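Oxidoreductase (Azotobacter vinelandii, PDB 7D5N) probably oxidises myo-inositol or a related polyol with NAD, as a member of the Gfo/Idh/MocA oxidoreductase family. Local coordinates at residues R13-G18 against D83-V88; H110-K115 against M342-T347; L41-F46 against P64-P69. All coordinates share one frame; numbering follows the deposited sequence.

Interaction 1: R13-G18 against D83-V88. With NAI (1,4-dihydronicotinamide adenine dinucleotide), chain D.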
# COMPACT_ATOMS: atom_id res chain seq x y z
N ARG B 13 -5.21 39.62 -19.12
CA ARG B 13 -6.30 40.29 -18.37
C ARG B 13 -7.50 39.34 -18.38
O ARG B 13 -7.95 38.97 -19.47
CB ARG B 13 -6.59 41.65 -19.01
CG ARG B 13 -5.46 42.66 -18.84
CD ARG B 13 -5.84 44.07 -19.27
NE ARG B 13 -6.31 44.13 -20.65
CZ ARG B 13 -5.54 44.24 -21.74
NH1 ARG B 13 -4.23 44.33 -21.64
NH2 ARG B 13 -6.11 44.25 -22.93
N TRP B 14 -7.98 38.95 -17.19
CA TRP B 14 -8.78 37.72 -17.03
C TRP B 14 -10.02 37.95 -16.15
O TRP B 14 -9.95 38.75 -15.20
CB TRP B 14 -7.86 36.64 -16.46
CG TRP B 14 -8.47 35.28 -16.27
CD1 TRP B 14 -8.97 34.46 -17.23
CD2 TRP B 14 -8.52 34.55 -15.04
NE1 TRP B 14 -9.38 33.27 -16.67
CE2 TRP B 14 -9.11 33.30 -15.32
CE3 TRP B 14 -8.15 34.84 -13.72
CZ2 TRP B 14 -9.37 32.35 -14.33
CZ3 TRP B 14 -8.39 33.90 -12.74
CH2 TRP B 14 -9.00 32.68 -13.04
N ALA B 15 -11.10 37.25 -16.49
CA ALA B 15 -12.34 37.16 -15.70
C ALA B 15 -12.72 35.70 -15.50
O ALA B 15 -12.22 34.81 -16.24
CB ALA B 15 -13.47 37.89 -16.40
N MET B 16 -13.64 35.46 -14.59
CA MET B 16 -14.38 34.19 -14.51
C MET B 16 -15.87 34.46 -14.61
O MET B 16 -16.33 35.51 -14.12
CB MET B 16 -14.09 33.46 -13.20
CG MET B 16 -12.65 33.00 -13.09
SD MET B 16 -12.44 32.12 -11.53
CE MET B 16 -13.42 30.67 -11.81
N VAL B 17 -16.58 33.54 -15.22
CA VAL B 17 -18.05 33.41 -15.04
C VAL B 17 -18.25 32.15 -14.20
O VAL B 17 -17.69 31.09 -14.58
CB VAL B 17 -18.77 33.37 -16.38
CG1 VAL B 17 -20.28 33.30 -16.18
CG2 VAL B 17 -18.40 34.58 -17.24
N GLY B 18 -18.96 32.28 -13.09
CA GLY B 18 -19.10 31.21 -12.09
C GLY B 18 -17.88 31.15 -11.19
O GLY B 18 -17.07 32.11 -11.20
N ASP B 83 -8.61 48.60 -20.82
CA ASP B 83 -7.96 47.53 -20.03
C ASP B 83 -8.95 46.36 -19.88
O ASP B 83 -8.88 45.66 -18.86
CB ASP B 83 -7.44 48.08 -18.70
CG ASP B 83 -8.54 48.58 -17.78
OD1 ASP B 83 -9.64 48.85 -18.29
OD2 ASP B 83 -8.31 48.65 -16.56
N GLY B 84 -9.81 46.17 -20.88
CA GLY B 84 -10.85 45.13 -20.91
C GLY B 84 -10.24 43.73 -20.86
O GLY B 84 -9.06 43.56 -21.24
N ILE B 85 -10.99 42.75 -20.38
CA ILE B 85 -10.47 41.36 -20.29
C ILE B 85 -10.07 40.88 -21.69
O ILE B 85 -10.73 41.28 -22.68
CB ILE B 85 -11.48 40.42 -19.61
CG1 ILE B 85 -12.84 40.44 -20.31
CG2 ILE B 85 -11.58 40.76 -18.13
CD1 ILE B 85 -13.74 39.30 -19.92
N GLN B 86 -9.04 40.03 -21.76
CA GLN B 86 -8.63 39.34 -23.01
C GLN B 86 -9.09 37.89 -23.00
O GLN B 86 -9.05 37.27 -24.06
CB GLN B 86 -7.11 39.38 -23.16
CG GLN B 86 -6.54 40.79 -23.25
CD GLN B 86 -5.06 40.79 -22.98
OE1 GLN B 86 -4.62 40.70 -21.84
NE2 GLN B 86 -4.28 40.86 -24.05
N ALA B 87 -9.47 37.35 -21.84
CA ALA B 87 -9.80 35.92 -21.69
C ALA B 87 -10.76 35.72 -20.52
O ALA B 87 -10.73 36.53 -19.58
CB ALA B 87 -8.52 35.15 -21.49
N VAL B 88 -11.56 34.67 -20.58
CA VAL B 88 -12.51 34.34 -19.49
C VAL B 88 -12.46 32.84 -19.24
O VAL B 88 -12.33 32.06 -20.20
CB VAL B 88 -13.93 34.83 -19.84
CG1 VAL B 88 -14.46 34.22 -21.13
CG2 VAL B 88 -14.92 34.61 -18.71
PA NAI D . -21.03 24.46 -8.18
O1A NAI D . -22.48 24.20 -8.17
O2A NAI D . -20.22 24.10 -7.01
O5B NAI D . -20.77 26.02 -8.48
C5B NAI D . -21.42 26.72 -9.54
C4B NAI D . -20.99 28.17 -9.41
O4B NAI D . -21.33 28.94 -10.55
C3B NAI D . -21.64 28.87 -8.22
O3B NAI D . -20.73 29.85 -7.71
C2B NAI D . -22.84 29.55 -8.82
O2B NAI D . -23.28 30.70 -8.09
C1B NAI D . -22.22 29.98 -10.13
N9A NAI D . -23.15 30.12 -11.22
C8A NAI D . -24.14 29.31 -11.59
N7A NAI D . -24.74 29.81 -12.70
C5A NAI D . -24.12 30.96 -13.00
C6A NAI D . -24.26 31.97 -14.04
N6A NAI D . -25.21 31.84 -14.98
N1A NAI D . -23.43 33.02 -14.01
C2A NAI D . -22.46 33.13 -13.07
N3A NAI D . -22.29 32.23 -12.07
C4A NAI D . -23.07 31.15 -12.03
O3 NAI D . -20.46 23.72 -9.47
PN NAI D . -18.97 23.14 -9.55
O1N NAI D . -18.95 21.79 -8.89
O2N NAI D . -17.98 24.14 -9.16
O5D NAI D . -18.86 22.89 -11.11
C5D NAI D . -18.77 23.95 -12.05
C4D NAI D . -18.30 23.45 -13.40
O4D NAI D . -16.97 22.93 -13.23
C3D NAI D . -19.13 22.33 -13.95
O3D NAI D . -19.09 22.39 -15.36
C2D NAI D . -18.39 21.06 -13.58
O2D NAI D . -18.49 20.02 -14.55
C1D NAI D . -16.96 21.55 -13.59
N1N NAI D . -16.05 20.84 -12.70
C2N NAI D . -14.88 20.45 -13.22
C3N NAI D . -13.95 19.78 -12.46
C7N NAI D . -12.65 19.40 -13.07
O7N NAI D . -11.94 18.60 -12.47
N7N NAI D . -12.26 20.01 -14.18
C4N NAI D . -14.18 19.49 -11.00
C5N NAI D . -15.48 19.98 -10.56
C6N NAI D . -16.34 20.64 -11.41

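Interaction 2: H110-K115 against M342-T347. With NAI (1,4-dihydronicotinamide adenine dinucleotide), chain D; INS (1,2,3,4,5,6-hexahydroxy-cyclohexane), chain E.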
# COMPACT_ATOMS: atom_id res chain seq x y z
N HIS B 110 -10.45 34.94 -25.71
CA HIS B 110 -9.97 33.56 -25.45
C HIS B 110 -10.80 32.98 -24.30
O HIS B 110 -11.27 33.78 -23.45
CB HIS B 110 -8.47 33.54 -25.15
CG HIS B 110 -7.64 34.13 -26.23
ND1 HIS B 110 -7.55 33.57 -27.48
CD2 HIS B 110 -6.85 35.23 -26.25
CE1 HIS B 110 -6.73 34.28 -28.22
NE2 HIS B 110 -6.30 35.31 -27.49
N VAL B 111 -10.95 31.66 -24.26
CA VAL B 111 -11.83 31.00 -23.26
C VAL B 111 -11.09 29.80 -22.68
O VAL B 111 -10.44 29.06 -23.42
CB VAL B 111 -13.19 30.60 -23.85
CG1 VAL B 111 -14.04 29.86 -22.83
CG2 VAL B 111 -13.95 31.81 -24.38
N VAL B 112 -11.23 29.64 -21.37
CA VAL B 112 -10.97 28.35 -20.68
C VAL B 112 -12.33 27.85 -20.21
O VAL B 112 -12.97 28.51 -19.36
CB VAL B 112 -9.95 28.48 -19.54
CG1 VAL B 112 -9.78 27.14 -18.84
CG2 VAL B 112 -8.60 29.00 -20.04
N CYS B 113 -12.83 26.79 -20.83
CA CYS B 113 -14.18 26.28 -20.51
C CYS B 113 -14.06 25.04 -19.63
O CYS B 113 -13.20 24.17 -19.90
CB CYS B 113 -15.03 25.99 -21.74
SG CYS B 113 -16.75 25.65 -21.31
N GLU B 114 -14.91 24.94 -18.62
CA GLU B 114 -14.95 23.71 -17.80
C GLU B 114 -15.50 22.56 -18.64
O GLU B 114 -16.31 22.79 -19.57
CB GLU B 114 -15.80 23.92 -16.55
CG GLU B 114 -14.96 24.21 -15.33
CD GLU B 114 -14.02 23.08 -14.91
OE1 GLU B 114 -13.94 22.05 -15.63
OE2 GLU B 114 -13.39 23.23 -13.86
N LYS B 115 -15.04 21.35 -18.32
CA LYS B 115 -15.58 20.09 -18.86
C LYS B 115 -16.91 19.81 -18.16
O LYS B 115 -17.10 20.21 -17.02
CB LYS B 115 -14.58 18.96 -18.59
CG LYS B 115 -14.11 18.88 -17.14
CD LYS B 115 -14.31 17.55 -16.51
CE LYS B 115 -15.73 17.05 -16.51
NZ LYS B 115 -16.39 17.32 -15.21
N MET B 342 0.35 31.00 -22.45
CA MET B 342 1.35 31.00 -23.55
C MET B 342 0.63 30.90 -24.90
O MET B 342 1.07 31.58 -25.85
CB MET B 342 2.35 29.85 -23.39
CG MET B 342 3.34 30.09 -22.27
SD MET B 342 4.53 28.73 -22.09
CE MET B 342 5.65 29.04 -23.46
N ALA B 343 -0.45 30.12 -24.98
CA ALA B 343 -1.20 29.89 -26.23
C ALA B 343 -1.93 31.18 -26.60
O ALA B 343 -1.92 31.59 -27.77
CB ALA B 343 -2.16 28.74 -26.06
N MET B 344 -2.54 31.83 -25.60
CA MET B 344 -3.34 33.05 -25.83
C MET B 344 -2.40 34.18 -26.25
O MET B 344 -2.74 34.89 -27.22
CB MET B 344 -4.08 33.42 -24.56
CG MET B 344 -5.17 32.46 -24.24
SD MET B 344 -5.87 32.78 -22.61
CE MET B 344 -7.04 31.42 -22.50
N ASP B 345 -1.28 34.33 -25.55
CA ASP B 345 -0.26 35.37 -25.85
C ASP B 345 0.30 35.11 -27.25
O ASP B 345 0.43 36.09 -28.02
CB ASP B 345 0.87 35.35 -24.82
CG ASP B 345 1.94 36.38 -25.08
OD1 ASP B 345 1.66 37.56 -24.81
OD2 ASP B 345 3.03 36.01 -25.55
N ALA B 346 0.65 33.85 -27.55
CA ALA B 346 1.26 33.47 -28.85
C ALA B 346 0.27 33.83 -29.96
O ALA B 346 0.73 34.34 -31.00
CB ALA B 346 1.63 32.01 -28.89
N THR B 347 -1.02 33.61 -29.76
CA THR B 347 -2.09 33.97 -30.72
C THR B 347 -2.08 35.49 -30.94
O THR B 347 -2.04 35.91 -32.11
CB THR B 347 -3.46 33.47 -30.25
OG1 THR B 347 -3.36 32.05 -30.10
CG2 THR B 347 -4.56 33.83 -31.21
PA NAI D . -21.03 24.46 -8.18
O1A NAI D . -22.48 24.20 -8.17
O2A NAI D . -20.22 24.10 -7.01
O5B NAI D . -20.77 26.02 -8.48
C5B NAI D . -21.42 26.72 -9.54
C4B NAI D . -20.99 28.17 -9.41
O4B NAI D . -21.33 28.94 -10.55
C3B NAI D . -21.64 28.87 -8.22
O3B NAI D . -20.73 29.85 -7.71
C2B NAI D . -22.84 29.55 -8.82
O2B NAI D . -23.28 30.70 -8.09
C1B NAI D . -22.22 29.98 -10.13
N9A NAI D . -23.15 30.12 -11.22
C8A NAI D . -24.14 29.31 -11.59
N7A NAI D . -24.74 29.81 -12.70
C5A NAI D . -24.12 30.96 -13.00
C6A NAI D . -24.26 31.97 -14.04
N6A NAI D . -25.21 31.84 -14.98
N1A NAI D . -23.43 33.02 -14.01
C2A NAI D . -22.46 33.13 -13.07
N3A NAI D . -22.29 32.23 -12.07
C4A NAI D . -23.07 31.15 -12.03
O3 NAI D . -20.46 23.72 -9.47
PN NAI D . -18.97 23.14 -9.55
O1N NAI D . -18.95 21.79 -8.89
O2N NAI D . -17.98 24.14 -9.16
O5D NAI D . -18.86 22.89 -11.11
C5D NAI D . -18.77 23.95 -12.05
C4D NAI D . -18.30 23.45 -13.40
O4D NAI D . -16.97 22.93 -13.23
C3D NAI D . -19.13 22.33 -13.95
O3D NAI D . -19.09 22.39 -15.36
C2D NAI D . -18.39 21.06 -13.58
O2D NAI D . -18.49 20.02 -14.55
C1D NAI D . -16.96 21.55 -13.59
N1N NAI D . -16.05 20.84 -12.70
C2N NAI D . -14.88 20.45 -13.22
C3N NAI D . -13.95 19.78 -12.46
C7N NAI D . -12.65 19.40 -13.07
O7N NAI D . -11.94 18.60 -12.47
N7N NAI D . -12.26 20.01 -14.18
C4N NAI D . -14.18 19.49 -11.00
C5N NAI D . -15.48 19.98 -10.56
C6N NAI D . -16.34 20.64 -11.41
C1 INS E . -15.73 15.38 -9.23
C2 INS E . -14.27 15.66 -9.46
C3 INS E . -13.95 15.74 -10.95
C4 INS E . -14.87 16.74 -11.64
C5 INS E . -16.34 16.54 -11.31
C6 INS E . -16.55 16.52 -9.82
O1 INS E . -15.96 15.22 -7.83
O2 INS E . -13.94 16.92 -8.86
O3 INS E . -12.57 16.13 -11.10
O4 INS E . -14.73 16.70 -13.05
O5 INS E . -17.12 17.60 -11.86
O6 INS E . -17.93 16.35 -9.59

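Interaction 3: L41-F46 against P64-P69. With NAI (1,4-dihydronicotinamide adenine dinucleotide), chain D.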
# COMPACT_ATOMS: atom_id res chain seq x y z
N LEU B 41 -6.67 38.57 -12.41
CA LEU B 41 -8.14 38.58 -12.27
C LEU B 41 -8.59 40.03 -12.10
O LEU B 41 -8.31 40.62 -11.03
CB LEU B 41 -8.57 37.71 -11.08
CG LEU B 41 -10.07 37.64 -10.81
CD1 LEU B 41 -10.83 36.97 -11.94
CD2 LEU B 41 -10.32 36.92 -9.49
N VAL B 42 -9.25 40.58 -13.12
CA VAL B 42 -9.58 42.04 -13.16
C VAL B 42 -11.09 42.26 -13.24
O VAL B 42 -11.52 43.41 -13.05
CB VAL B 42 -8.82 42.79 -14.27
CG1 VAL B 42 -7.32 42.83 -13.99
CG2 VAL B 42 -9.11 42.23 -15.66
N ALA B 43 -11.88 41.21 -13.47
CA ALA B 43 -13.34 41.31 -13.59
C ALA B 43 -13.95 39.93 -13.36
O ALA B 43 -13.19 38.92 -13.37
CB ALA B 43 -13.71 41.85 -14.95
N GLY B 44 -15.27 39.87 -13.15
CA GLY B 44 -15.99 38.59 -13.20
C GLY B 44 -17.48 38.74 -13.01
O GLY B 44 -17.96 39.82 -12.58
N ALA B 45 -18.20 37.67 -13.35
CA ALA B 45 -19.61 37.45 -12.97
C ALA B 45 -19.62 36.14 -12.17
O ALA B 45 -19.84 35.06 -12.78
CB ALA B 45 -20.47 37.41 -14.21
N PHE B 46 -19.27 36.22 -10.89
CA PHE B 46 -18.77 35.05 -10.12
C PHE B 46 -19.92 34.17 -9.66
O PHE B 46 -19.66 33.00 -9.33
CB PHE B 46 -17.92 35.48 -8.92
CG PHE B 46 -16.63 36.15 -9.30
CD1 PHE B 46 -15.55 35.41 -9.77
CD2 PHE B 46 -16.50 37.53 -9.23
CE1 PHE B 46 -14.37 36.04 -10.13
CE2 PHE B 46 -15.32 38.15 -9.59
CZ PHE B 46 -14.26 37.40 -10.04
N PRO B 64 -15.00 46.68 -7.47
CA PRO B 64 -16.45 46.47 -7.33
C PRO B 64 -17.24 46.74 -8.62
O PRO B 64 -18.24 46.06 -8.88
CB PRO B 64 -16.88 47.49 -6.26
CG PRO B 64 -15.62 47.82 -5.49
CD PRO B 64 -14.46 47.56 -6.42
N GLN B 65 -16.78 47.70 -9.41
CA GLN B 65 -17.42 48.07 -10.70
C GLN B 65 -17.09 47.05 -11.79
O GLN B 65 -17.69 47.16 -12.88
CB GLN B 65 -16.98 49.46 -11.14
CG GLN B 65 -17.68 50.56 -10.37
CD GLN B 65 -17.30 51.91 -10.92
OE1 GLN B 65 -17.26 52.11 -12.13
NE2 GLN B 65 -17.00 52.83 -10.02
N ARG B 66 -16.18 46.11 -11.56
CA ARG B 66 -15.92 45.03 -12.56
C ARG B 66 -16.38 43.68 -12.01
O ARG B 66 -16.04 42.66 -12.63
CB ARG B 66 -14.45 45.06 -12.97
CG ARG B 66 -14.07 46.42 -13.51
CD ARG B 66 -12.59 46.46 -13.73
NE ARG B 66 -12.27 45.91 -15.03
CZ ARG B 66 -11.06 45.90 -15.53
NH1 ARG B 66 -10.07 46.41 -14.82
NH2 ARG B 66 -10.83 45.39 -16.73
N CYS B 67 -17.20 43.69 -10.95
CA CYS B 67 -18.02 42.53 -10.54
C CYS B 67 -19.40 42.68 -11.17
O CYS B 67 -20.23 43.46 -10.65
CB CYS B 67 -18.11 42.38 -9.03
SG CYS B 67 -16.50 42.27 -8.22
N TYR B 68 -19.64 41.99 -12.27
CA TYR B 68 -20.84 42.22 -13.09
C TYR B 68 -21.92 41.21 -12.71
O TYR B 68 -21.63 40.11 -12.25
CB TYR B 68 -20.50 42.17 -14.57
CG TYR B 68 -19.47 43.17 -15.01
CD1 TYR B 68 -19.79 44.51 -15.23
CD2 TYR B 68 -18.16 42.79 -15.21
CE1 TYR B 68 -18.84 45.42 -15.65
CE2 TYR B 68 -17.19 43.68 -15.63
CZ TYR B 68 -17.53 45.00 -15.86
OH TYR B 68 -16.56 45.87 -16.29
N PRO B 69 -23.19 41.58 -12.93
CA PRO B 69 -24.31 40.70 -12.59
C PRO B 69 -24.38 39.41 -13.41
O PRO B 69 -24.93 38.47 -12.90
CB PRO B 69 -25.55 41.57 -12.83
CG PRO B 69 -25.08 42.66 -13.78
CD PRO B 69 -23.63 42.88 -13.45
PA NAI D . -21.03 24.46 -8.18
O1A NAI D . -22.48 24.20 -8.17
O2A NAI D . -20.22 24.10 -7.01
O5B NAI D . -20.77 26.02 -8.48
C5B NAI D . -21.42 26.72 -9.54
C4B NAI D . -20.99 28.17 -9.41
O4B NAI D . -21.33 28.94 -10.55
C3B NAI D . -21.64 28.87 -8.22
O3B NAI D . -20.73 29.85 -7.71
C2B NAI D . -22.84 29.55 -8.82
O2B NAI D . -23.28 30.70 -8.09
C1B NAI D . -22.22 29.98 -10.13
N9A NAI D . -23.15 30.12 -11.22
C8A NAI D . -24.14 29.31 -11.59
N7A NAI D . -24.74 29.81 -12.70
C5A NAI D . -24.12 30.96 -13.00
C6A NAI D . -24.26 31.97 -14.04
N6A NAI D . -25.21 31.84 -14.98
N1A NAI D . -23.43 33.02 -14.01
C2A NAI D . -22.46 33.13 -13.07
N3A NAI D . -22.29 32.23 -12.07
C4A NAI D . -23.07 31.15 -12.03
O3 NAI D . -20.46 23.72 -9.47
PN NAI D . -18.97 23.14 -9.55
O1N NAI D . -18.95 21.79 -8.89
O2N NAI D . -17.98 24.14 -9.16
O5D NAI D . -18.86 22.89 -11.11
C5D NAI D . -18.77 23.95 -12.05
C4D NAI D . -18.30 23.45 -13.40
O4D NAI D . -16.97 22.93 -13.23
C3D NAI D . -19.13 22.33 -13.95
O3D NAI D . -19.09 22.39 -15.36
C2D NAI D . -18.39 21.06 -13.58
O2D NAI D . -18.49 20.02 -14.55
C1D NAI D . -16.96 21.55 -13.59
N1N NAI D . -16.05 20.84 -12.70
C2N NAI D . -14.88 20.45 -13.22
C3N NAI D . -13.95 19.78 -12.46
C7N NAI D . -12.65 19.40 -13.07
O7N NAI D . -11.94 18.60 -12.47
N7N NAI D . -12.26 20.01 -14.18
C4N NAI D . -14.18 19.49 -11.00
C5N NAI D . -15.48 19.98 -10.56
C6N NAI D . -16.34 20.64 -11.41

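Interaction 1: R13-G18 against D83-V88
Arg13 O is held by two backbone N-H groups. Gln86 N donates to it at 2.7 Å. Ala87 N donates to the same oxygen at 3.2 Å, with a bent N-H. Gln86 returns a bond through its side chain: Arg13 N donates to Gln86 OE1 at 3.0 Å, almost straight at 175°. One residue thus grips both polar backbone atoms of Arg13. The Gln86 amide also lies flat over one face of the Arg13 guanidinium, the two planes only 4° apart. At the edge of the guanidinium, NE donates to Gly84 O at 2.9 Å. A bend at chi3 (-56°) turns the Arg13 chain so that NE meets this carbonyl. These polar contacts gather where the 83-88 segment is still loop.

Further on, the chains become neighbouring parallel strands of the Rossmann fold. Trp14 pairs with Ala87 and Ala15 with Val88, and Ala15 N donates to Ala87 O at 3.2 Å. Trp14 lies on the same sheet face as Ala87, and its indole NE1 bonds to Ser89. On the face of Ala15 and Val88, Ile85 CD1 meets Ala15 CB at 3.8 Å. Val17 CG2 touches Val88 CG2 there, and helix 71-79 packs here, Leu74 on Ala15 and Val17, and Phe75 on Val88. The strand 12-16 then leads into the glycine-rich turn beside the cofactor's adenosine half. Gly18 CA lies 3.3 Å from N3A of the NADH adenine, and Val17 CG1 touches C2A of the same ring.

Interaction 2: H110-K115 against M342-T347
Met344 sets its CB over one face of the His110 imidazole, and no hydrogen bond crosses between the two segments. Met344 CB sits 4.0 Å from the ring centroid, 25° off the normal, a CH-pi contact. Met344 SD stands oblique to the same ring. The methionine runs extended beyond CG (chi3 -177°), which carries CE past His110 CB to Val112 CG2 at 3.8 Å. Thr347 CG2 meets the ring at its edge, 3.7 Å from His110 CE1. Both imidazole nitrogens have partners: NE2 bonds to Glu348 and ND1 to Val137 N.

The other end of 110-115 reaches the site where NADH and myo-inositol bind. Glu114 OE1 accepts from the nicotinamide N7N at 3.0 Å and from Lys115 N, while OE2 bonds to His29. Lys115 NZ donates to O4 of myo-inositol at 2.8 Å. With an alanine at Glu114, the nicotinamide carboxamide would probably lose its acceptor and be freer to turn, and His29 would lose its carboxylate partner.

Strand 110-113 lies between strands 87-91 and 138-140 of the Rossmann sheet. The 342-347 part of helix 329-348 runs nearly antiparallel to it, with Met344 also touching Ala87 and helix 352-357 packed beside it.

Interaction 3: L41-F46 against P64-P69
Arg66 starts with CG beside its own backbone N (chi1 -56°) and bends at chi3 (85°), which sets its guanidinium alongside Val42. The two side chains point the same way. Val42 O lies over one face of the guanidinium, 3.3 Å from Arg66 NE, but the angle is too poor for a hydrogen bond. Val42 CG2 meets Arg66 NH2 at 3.8 Å. The charged end is held from beyond the two segments: NH2 forms a salt bridge with Glu78 and a hydrogen bond with Asp83 O.

Two backbone bonds, both on Gly44, join the chains. Gly44 N donates to Arg66 O at 2.9 Å, and Tyr68 N donates to Gly44 O at 2.8 Å. Both bonds are fairly straight. They make a single bridge between Gly44 and Cys67, so the loop follows the strand for a short way without becoming a full strand. Weaker CA-H...O contacts flank the bridge, such as that from Ala45 CA to Tyr68 O at 3.4 Å. Gly44 CA itself lies over a face of the Phe46 ring, where a side-chain carbon on Gly44 would clash with Phe46 CZ.

Ala43 CB approaches the edge of the Tyr68 ring, 4.0 Å from CE2. The Tyr68 hydroxyl bonds to Glu78, so this one carboxylate serves both Tyr68 and Arg66. Cys67 SG stands at the edge of Phe46, 4.5 Å from CE2. Ala45 O reaches the adenine of NADH at C2A, 3.3 Å away.

Strand 39-45 is an outermost strand of the parallel Rossmann sheet in this chain, beside strand 12-16. The 64-69 loop runs along its other edge, linking helix 50-59 to helix 71-79, and Leu74 of the latter packs on Ala43 and Tyr68.

All three contacts involve the same parallel Rossmann sheet, and one segment of each runs on to NADH. Interaction 1 pairs two inner strands. Interaction 3 is nested in the chain loop that interaction 1 closes and extends the sheet edge with a loop. Trp14 O to Val42 N and Gly18 N to Ala45 O probably hydrogen-bond these two contacts together. Interaction 2 follows in sequence and adjoins interaction 1 through strands 87-91 and 110-113. Each contact is largely buried, but interaction 3 comes nearest the surface, with Pro69 exposed. Backbone bonds dominate interactions 1 and 3, joined by arginine contacts. Interaction 2 relies on apolar and CH-pi packing between strand and helix.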